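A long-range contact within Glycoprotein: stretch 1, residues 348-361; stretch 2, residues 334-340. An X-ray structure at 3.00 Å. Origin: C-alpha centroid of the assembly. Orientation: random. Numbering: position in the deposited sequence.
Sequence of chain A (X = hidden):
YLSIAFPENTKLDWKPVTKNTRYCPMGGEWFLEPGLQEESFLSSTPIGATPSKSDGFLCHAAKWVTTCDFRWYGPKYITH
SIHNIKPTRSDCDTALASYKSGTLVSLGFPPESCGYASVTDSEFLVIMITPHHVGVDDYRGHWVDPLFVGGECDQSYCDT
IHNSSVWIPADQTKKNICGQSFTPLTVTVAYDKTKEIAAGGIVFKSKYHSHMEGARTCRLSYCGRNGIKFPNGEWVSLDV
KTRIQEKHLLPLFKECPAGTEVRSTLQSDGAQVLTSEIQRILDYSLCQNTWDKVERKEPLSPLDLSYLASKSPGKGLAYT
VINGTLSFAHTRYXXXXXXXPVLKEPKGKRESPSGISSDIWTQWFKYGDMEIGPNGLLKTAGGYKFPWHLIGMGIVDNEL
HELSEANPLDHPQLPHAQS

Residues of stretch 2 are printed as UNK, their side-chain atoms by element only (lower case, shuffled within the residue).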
ATOM      1  N   GLY A 348      22.343 -20.254   8.988  1.00 87.21           N
ATOM      2  CA  GLY A 348      20.980 -20.014   8.566  1.00 82.24           C
ATOM      3  C   GLY A 348      20.062 -21.115   9.053  1.00100.15           C
ATOM      4  O   GLY A 348      20.501 -22.234   9.319  1.00101.71           O
ATOM      5  N   LYS A 349      18.781 -20.794   9.178  1.00 94.81           N
ATOM      6  CA  LYS A 349      17.794 -21.776   9.589  1.00 97.25           C
ATOM      7  C   LYS A 349      17.302 -22.534   8.358  1.00 98.85           C
ATOM      8  O   LYS A 349      16.807 -21.938   7.402  1.00 98.87           O
ATOM      9  CB  LYS A 349      16.656 -21.086  10.338  1.00 99.64           C
ATOM     10  CG  LYS A 349      17.112 -20.439  11.636  1.00103.96           C
ATOM     11  CD  LYS A 349      16.088 -19.456  12.171  1.00111.95           C
ATOM     12  CE  LYS A 349      15.943 -18.254  11.250  1.00117.93           C
ATOM     13  NZ  LYS A 349      17.232 -17.541  11.060  1.00125.45           N
ATOM     14  N   ARG A 350      17.450 -23.853   8.384  1.00103.31           N
ATOM     15  CA  ARG A 350      17.300 -24.655   7.177  1.00101.24           C
ATOM     16  C   ARG A 350      15.917 -25.285   6.993  1.00 98.82           C
ATOM     17  O   ARG A 350      15.529 -25.602   5.868  1.00107.62           O
ATOM     18  CB  ARG A 350      18.388 -25.732   7.130  1.00102.22           C
ATOM     19  CG  ARG A 350      18.653 -26.299   5.746  1.00108.42           C
ATOM     20  CD  ARG A 350      19.817 -27.270   5.790  1.00119.64           C
ATOM     21  NE  ARG A 350      21.032 -26.639   6.300  1.00114.69           N
ATOM     22  CZ  ARG A 350      22.143 -26.476   5.589  1.00111.44           C
ATOM     23  NH1 ARG A 350      22.202 -26.907   4.336  1.00113.39           N
ATOM     24  NH2 ARG A 350      23.197 -25.886   6.131  1.00111.64           N
ATOM     25  N   GLU A 351      15.176 -25.462   8.081  1.00 96.71           N
ATOM     26  CA  GLU A 351      13.875 -26.127   8.008  1.00106.38           C
ATOM     27  C   GLU A 351      12.672 -25.176   8.107  1.00 97.97           C
ATOM     28  O   GLU A 351      11.664 -25.360   7.420  1.00 98.44           O
ATOM     29  CB  GLU A 351      13.779 -27.240   9.057  1.00126.12           C
ATOM     30  CG  GLU A 351      14.294 -26.846  10.431  1.00149.23           C
ATOM     31  CD  GLU A 351      14.026 -27.909  11.488  1.00171.74           C
ATOM     32  OE1 GLU A 351      13.312 -28.891  11.185  1.00175.51           O
ATOM     33  OE2 GLU A 351      14.530 -27.760  12.623  1.00178.81           O
ATOM     34  N   SER A 352      12.779 -24.163   8.958  1.00 93.13           N
ATOM     35  CA  SER A 352      11.712 -23.181   9.117  1.00 95.68           C
ATOM     36  C   SER A 352      12.295 -21.884   9.675  1.00104.88           C
ATOM     37  O   SER A 352      13.412 -21.886  10.195  1.00109.68           O
ATOM     38  CB  SER A 352      10.620 -23.726  10.043  1.00101.37           C
ATOM     39  OG  SER A 352      11.051 -23.750  11.391  1.00111.16           O
ATOM     40  N   PRO A 353      11.550 -20.766   9.566  1.00100.58           N
ATOM     41  CA  PRO A 353      12.040 -19.484  10.088  1.00100.77           C
ATOM     42  C   PRO A 353      12.256 -19.506  11.596  1.00112.06           C
ATOM     43  O   PRO A 353      12.920 -18.624  12.135  1.00123.87           O
ATOM     44  CB  PRO A 353      10.908 -18.513   9.753  1.00 89.72           C
ATOM     45  CG  PRO A 353      10.218 -19.124   8.606  1.00 93.75           C
ATOM     46  CD  PRO A 353      10.291 -20.602   8.821  1.00 97.19           C
ATOM     47  N   SER A 354      11.688 -20.502  12.264  1.00112.66           N
ATOM     48  CA  SER A 354      11.861 -20.660  13.698  1.00115.75           C
ATOM     49  C   SER A 354      12.640 -21.935  13.982  1.00126.57           C
ATOM     50  O   SER A 354      12.568 -22.488  15.078  1.00130.90           O
ATOM     51  CB  SER A 354      10.501 -20.702  14.396  1.00115.91           C
ATOM     52  OG  SER A 354       9.623 -21.610  13.752  1.00116.16           O
ATOM     53  N   GLY A 355      13.384 -22.397  12.981  1.00133.37           N
ATOM     54  CA  GLY A 355      14.162 -23.616  13.106  1.00141.26           C
ATOM     55  C   GLY A 355      15.524 -23.370  13.723  1.00143.36           C
ATOM     56  O   GLY A 355      15.807 -22.272  14.206  1.00138.35           O
ATOM     57  N   ILE A 356      16.371 -24.394  13.708  1.00146.37           N
ATOM     58  CA  ILE A 356      17.711 -24.279  14.277  1.00138.33           C
ATOM     59  C   ILE A 356      18.716 -23.764  13.248  1.00128.32           C
ATOM     60  O   ILE A 356      18.688 -24.154  12.076  1.00119.49           O
ATOM     61  CB  ILE A 356      18.197 -25.612  14.892  1.00134.89           C
ATOM     62  CG1 ILE A 356      18.182 -26.730  13.848  1.00132.67           C
ATOM     63  CG2 ILE A 356      17.331 -25.991  16.086  1.00139.95           C
ATOM     64  CD1 ILE A 356      18.624 -28.077  14.383  1.00138.23           C
ATOM     65  N   SER A 357      19.592 -22.871  13.693  1.00127.26           N
ATOM     66  CA  SER A 357      20.597 -22.291  12.813  1.00129.95           C
ATOM     67  C   SER A 357      21.774 -23.237  12.633  1.00130.92           C
ATOM     68  O   SER A 357      22.317 -23.761  13.605  1.00130.73           O
ATOM     69  CB  SER A 357      21.075 -20.939  13.344  1.00131.21           C
ATOM     70  OG  SER A 357      20.059 -19.956  13.217  1.00130.89           O
ATOM     71  N   SER A 358      22.156 -23.452  11.380  1.00129.59           N
ATOM     72  CA  SER A 358      23.247 -24.358  11.050  1.00126.07           C
ATOM     73  C   SER A 358      24.226 -23.681  10.103  1.00116.28           C
ATOM     74  O   SER A 358      23.894 -22.682   9.472  1.00115.48           O
ATOM     75  CB  SER A 358      22.700 -25.647  10.424  1.00134.28           C
ATOM     76  OG  SER A 358      21.658 -25.374   9.496  1.00132.90           O
ATOM     77  N   ASP A 359      25.437 -24.219  10.017  1.00123.17           N
ATOM     78  CA  ASP A 359      26.416 -23.732   9.054  1.00129.21           C
ATOM     79  C   ASP A 359      25.898 -24.003   7.652  1.00124.41           C
ATOM     80  O   ASP A 359      25.554 -25.138   7.323  1.00126.15           O
ATOM     81  CB  ASP A 359      27.766 -24.425   9.253  1.00145.80           C
ATOM     82  CG  ASP A 359      28.637 -23.732  10.287  1.00148.97           C
ATOM     83  OD1 ASP A 359      28.409 -22.532  10.555  1.00146.49           O
ATOM     84  OD2 ASP A 359      29.560 -24.387  10.817  1.00150.56           O
ATOM     85  N   ILE A 360      25.838 -22.960   6.830  1.00123.09           N
ATOM     86  CA  ILE A 360      25.278 -23.090   5.489  1.00120.41           C
ATOM     87  C   ILE A 360      26.353 -23.055   4.407  1.00122.61           C
ATOM     88  O   ILE A 360      26.180 -23.637   3.336  1.00126.29           O
ATOM     89  CB  ILE A 360      24.210 -22.016   5.217  1.00116.01           C
ATOM     90  CG1 ILE A 360      24.838 -20.623   5.159  1.00116.84           C
ATOM     91  CG2 ILE A 360      23.139 -22.062   6.290  1.00109.41           C
ATOM     92  CD1 ILE A 360      23.829 -19.509   4.957  1.00113.37           C
ATOM     93  N   TRP A 361      27.460 -22.376   4.696  1.00123.72           N
ATOM     94  CA  TRP A 361      28.612 -22.355   3.799  1.00126.98           C
ATOM     95  C   TRP A 361      29.907 -22.093   4.565  1.00132.52           C
ATOM     96  O   TRP A 361      29.968 -21.195   5.406  1.00134.75           O
ATOM     97  CB  TRP A 361      28.437 -21.305   2.700  1.00119.89           C
ATOM     98  CG  TRP A 361      29.505 -21.395   1.659  1.00116.83           C
ATOM     99  CD1 TRP A 361      30.621 -20.618   1.555  1.00110.76           C
ATOM    100  CD2 TRP A 361      29.569 -22.339   0.585  1.00118.33           C
ATOM    101  NE1 TRP A 361      31.373 -21.015   0.476  1.00111.65           N
ATOM    102  CE2 TRP A 361      30.750 -22.072  -0.134  1.00121.67           C
ATOM    103  CE3 TRP A 361      28.741 -23.384   0.163  1.00119.35           C
ATOM    104  CZ2 TRP A 361      31.120 -22.809  -1.259  1.00133.78           C
ATOM    105  CZ3 TRP A 361      29.111 -24.114  -0.951  1.00125.82           C
ATOM    106  CH2 TRP A 361      30.289 -23.824  -1.650  1.00134.03           C
ATOM    107  N   UNK A 334      18.296 -24.951  -1.863  1.00 79.87           N
ATOM    108  CA  UNK A 334      17.187 -25.184  -0.955  1.00 84.34           C
ATOM    109  C   UNK A 334      16.832 -23.875  -0.270  1.00 86.77           C
ATOM    110  O   UNK A 334      17.636 -22.938  -0.244  1.00 81.37           O
ATOM    111  c   UNK A 334      18.681 -25.729   0.959  1.00 87.54           C
ATOM    112  c   UNK A 334      17.534 -26.226   0.104  1.00 79.82           C
ATOM    113  c   UNK A 334      17.885 -27.552  -0.552  1.00 78.98           C
ATOM    114  N   UNK A 335      15.622 -23.807   0.271  1.00 83.80           N
ATOM    115  CA  UNK A 335      15.170 -22.601   0.942  1.00 78.44           C
ATOM    116  C   UNK A 335      15.710 -22.556   2.362  1.00 83.69           C
ATOM    117  O   UNK A 335      15.589 -23.518   3.121  1.00 81.52           O
ATOM    118  n   UNK A 335       9.585 -22.444  -0.113  1.00 70.60           N
ATOM    119  c   UNK A 335      13.061 -21.390   1.759  1.00 66.07           C
ATOM    120  c   UNK A 335      11.570 -21.254   1.495  1.00 85.99           C
ATOM    121  n   UNK A 335      11.302 -20.930   0.094  1.00 91.20           N
ATOM    122  c   UNK A 335      13.643 -22.529   0.946  1.00 83.25           C
ATOM    123  n   UNK A 335      10.187 -21.148  -1.905  1.00 83.59           N
ATOM    124  c   UNK A 335      10.358 -21.508  -0.641  1.00 81.95           C
ATOM    125  N   UNK A 336      16.329 -21.434   2.708  1.00 89.03           N
ATOM    126  CA  UNK A 336      16.833 -21.221   4.056  1.00 88.63           C
ATOM    127  C   UNK A 336      16.349 -19.879   4.573  1.00 94.26           C
ATOM    128  O   UNK A 336      16.091 -18.963   3.793  1.00 95.88           O
ATOM    129  c   UNK A 336      18.358 -21.233   4.067  1.00 80.35           C
ATOM    130  s   UNK A 336      20.764 -22.415   3.623  1.00100.61           S
ATOM    131  c   UNK A 336      18.973 -22.507   3.564  1.00 85.33           C
ATOM    132  c   UNK A 336      21.211 -24.055   3.051  1.00 91.38           C
ATOM    133  N   UNK A 337      16.234 -19.761   5.889  1.00 89.31           N
ATOM    134  CA  UNK A 337      15.949 -18.470   6.499  1.00 87.74           C
ATOM    135  C   UNK A 337      17.181 -17.926   7.208  1.00 90.45           C
ATOM    136  O   UNK A 337      17.803 -18.618   8.014  1.00 91.17           O
ATOM    137  c   UNK A 337      11.410 -21.959   5.027  1.00 81.00           C
ATOM    138  c   UNK A 337      11.723 -19.693   5.597  1.00 83.15           C
ATOM    139  c   UNK A 337      13.403 -21.309   6.235  1.00 82.74           C
ATOM    140  n   UNK A 337      11.512 -18.344   5.716  1.00 83.01           N
ATOM    141  c   UNK A 337      13.475 -18.756   6.728  1.00 92.21           C
ATOM    142  c   UNK A 337      10.942 -20.674   4.995  1.00 81.34           C
ATOM    143  c   UNK A 337      12.572 -17.789   6.391  1.00 88.97           C
ATOM    144  c   UNK A 337      14.761 -18.571   7.453  1.00 86.16           C
ATOM    145  c   UNK A 337      12.626 -22.280   5.636  1.00 76.19           C
ATOM    146  c   UNK A 337      12.952 -19.987   6.221  1.00 88.09           C
ATOM    147  N   UNK A 338      17.540 -16.689   6.887  1.00 85.93           N
ATOM    148  CA  UNK A 338      18.693 -16.053   7.508  1.00 87.74           C
ATOM    149  C   UNK A 338      18.254 -14.885   8.384  1.00 93.35           C
ATOM    150  O   UNK A 338      17.153 -14.356   8.217  1.00 81.07           O
ATOM    151  c   UNK A 338      19.038 -14.613   5.477  1.00 69.86           C
ATOM    152  c   UNK A 338      19.704 -15.572   6.462  1.00 81.35           C
ATOM    153  c   UNK A 338      20.311 -16.760   5.734  1.00 82.92           C
ATOM    154  c   UNK A 338      19.970 -14.109   4.406  1.00 77.30           C
ATOM    155  N   UNK A 339      19.119 -14.489   9.317  1.00104.04           N
ATOM    156  CA  UNK A 339      18.761 -13.492  10.324  1.00108.30           C
ATOM    157  C   UNK A 339      18.767 -12.056   9.800  1.00106.19           C
ATOM    158  O   UNK A 339      18.162 -11.172  10.403  1.00107.94           O
ATOM    159  o   UNK A 339      19.564 -14.963  13.525  1.00126.08           O
ATOM    160  c   UNK A 339      19.483 -14.941  12.278  1.00125.66           C
ATOM    161  c   UNK A 339      19.661 -13.616  11.558  1.00113.02           C
ATOM    162  o   UNK A 339      19.259 -15.963  11.599  1.00135.85           O
ATOM    163  N   UNK A 340      19.441 -11.829   8.678  1.00101.40           N
ATOM    164  CA  UNK A 340      19.498 -10.506   8.077  1.00 95.50           C
ATOM    165  C   UNK A 340      20.393 -10.479   6.855  1.00 95.39           C
ATOM    166  O   UNK A 340      21.145 -11.423   6.619  1.00102.75           O
TER

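Position 334, within a strand that begins earlier in the chain, has three side-chain carbons, one of them bonded to CA and carrying the other two. This fork next to the backbone, without a heteroatom, is that of valine. The CA-to-CB bond of Val 334 points toward stretch 1, yet its nearest approach, from a terminal methyl carbon of Val 334 to Arg 350 CG, is 4.8 Å, and it makes no contact.

Position 335 has a long side chain: three carbons, a nitrogen, then a carbon carrying two more nitrogens. That planar terminus is a guanidinium, and the residue is arginine. The end of Arg 335 leads away from stretch 1, and its terminal nitrogens are hydrogen-bonded elsewhere in the structure.

At position 336 the chain is unbranched and runs through two carbons, a sulfur and a last carbon. Its end turns nearer to stretch 1, where the sulfur lies 3.6 Å from Ile 360 CG2 and the terminal carbon 3.3 Å from Arg 350 NH1. A thioether of this length is methionine. Met 336 CE sits over one face of the Arg 350 guanidinium, so the same side chain packs against an aliphatic group and a flat, charged one.

Position 337 carries one carbon followed by fused five- and six-membered rings that hold eight carbons and one nitrogen. The ring nitrogen is 3.3 Å from Pro 353 CG. Only an indole fits, and the residue is tryptophan. Pro 353 CG stands 3.3 Å from the centroid of the five-membered ring formed by Trp 337 CG, CD1, NE1, CE2 and CD2, 14° off the ring normal, a CH-pi contact over the face. The carbonyl oxygens of Lys 349 and Arg 350 lie at the ring edge, near its plane.

Position 338 has four side-chain carbons, forked at the first, with one arm two carbons long: isoleucine. The CA-to-CB bond of Ile 338 points away from stretch 1, although CG2 still comes within 4.4 Å of Gly 348 CA.

Position 339 shows two carbons, the second bearing two oxygens, one of which is 2.6 Å from Lys 349 NZ. This short carboxylate is aspartate, and Asp 339 OD1 forms a salt bridge with Lys 349 NZ.

Position 340 has no side-chain atoms and is glycine; Gly 340 makes no contact with stretch 1.

The contact is built on a single antiparallel bridge between Lys 349 and Trp 337. Trp 337 N donates to Lys 349 O at 2.7 Å, and Lys 349 N donates to Trp 337 O, also at 2.7 Å, so the two residues are fastened through both backbone groups. Beyond this pair the chain of stretch 1 enters a type I turn from Ser 352 to Gly 355, which brings Pro 353 over the indole. Met 336 meets Arg 350 and Ile 360, while the lysine side chain reaches Asp 339, two residues on from Trp 337. Together the two stretches bury 558 Å², with Trp 337 contributing the largest share.

Stretch 2 (334-340) VRMWIDG
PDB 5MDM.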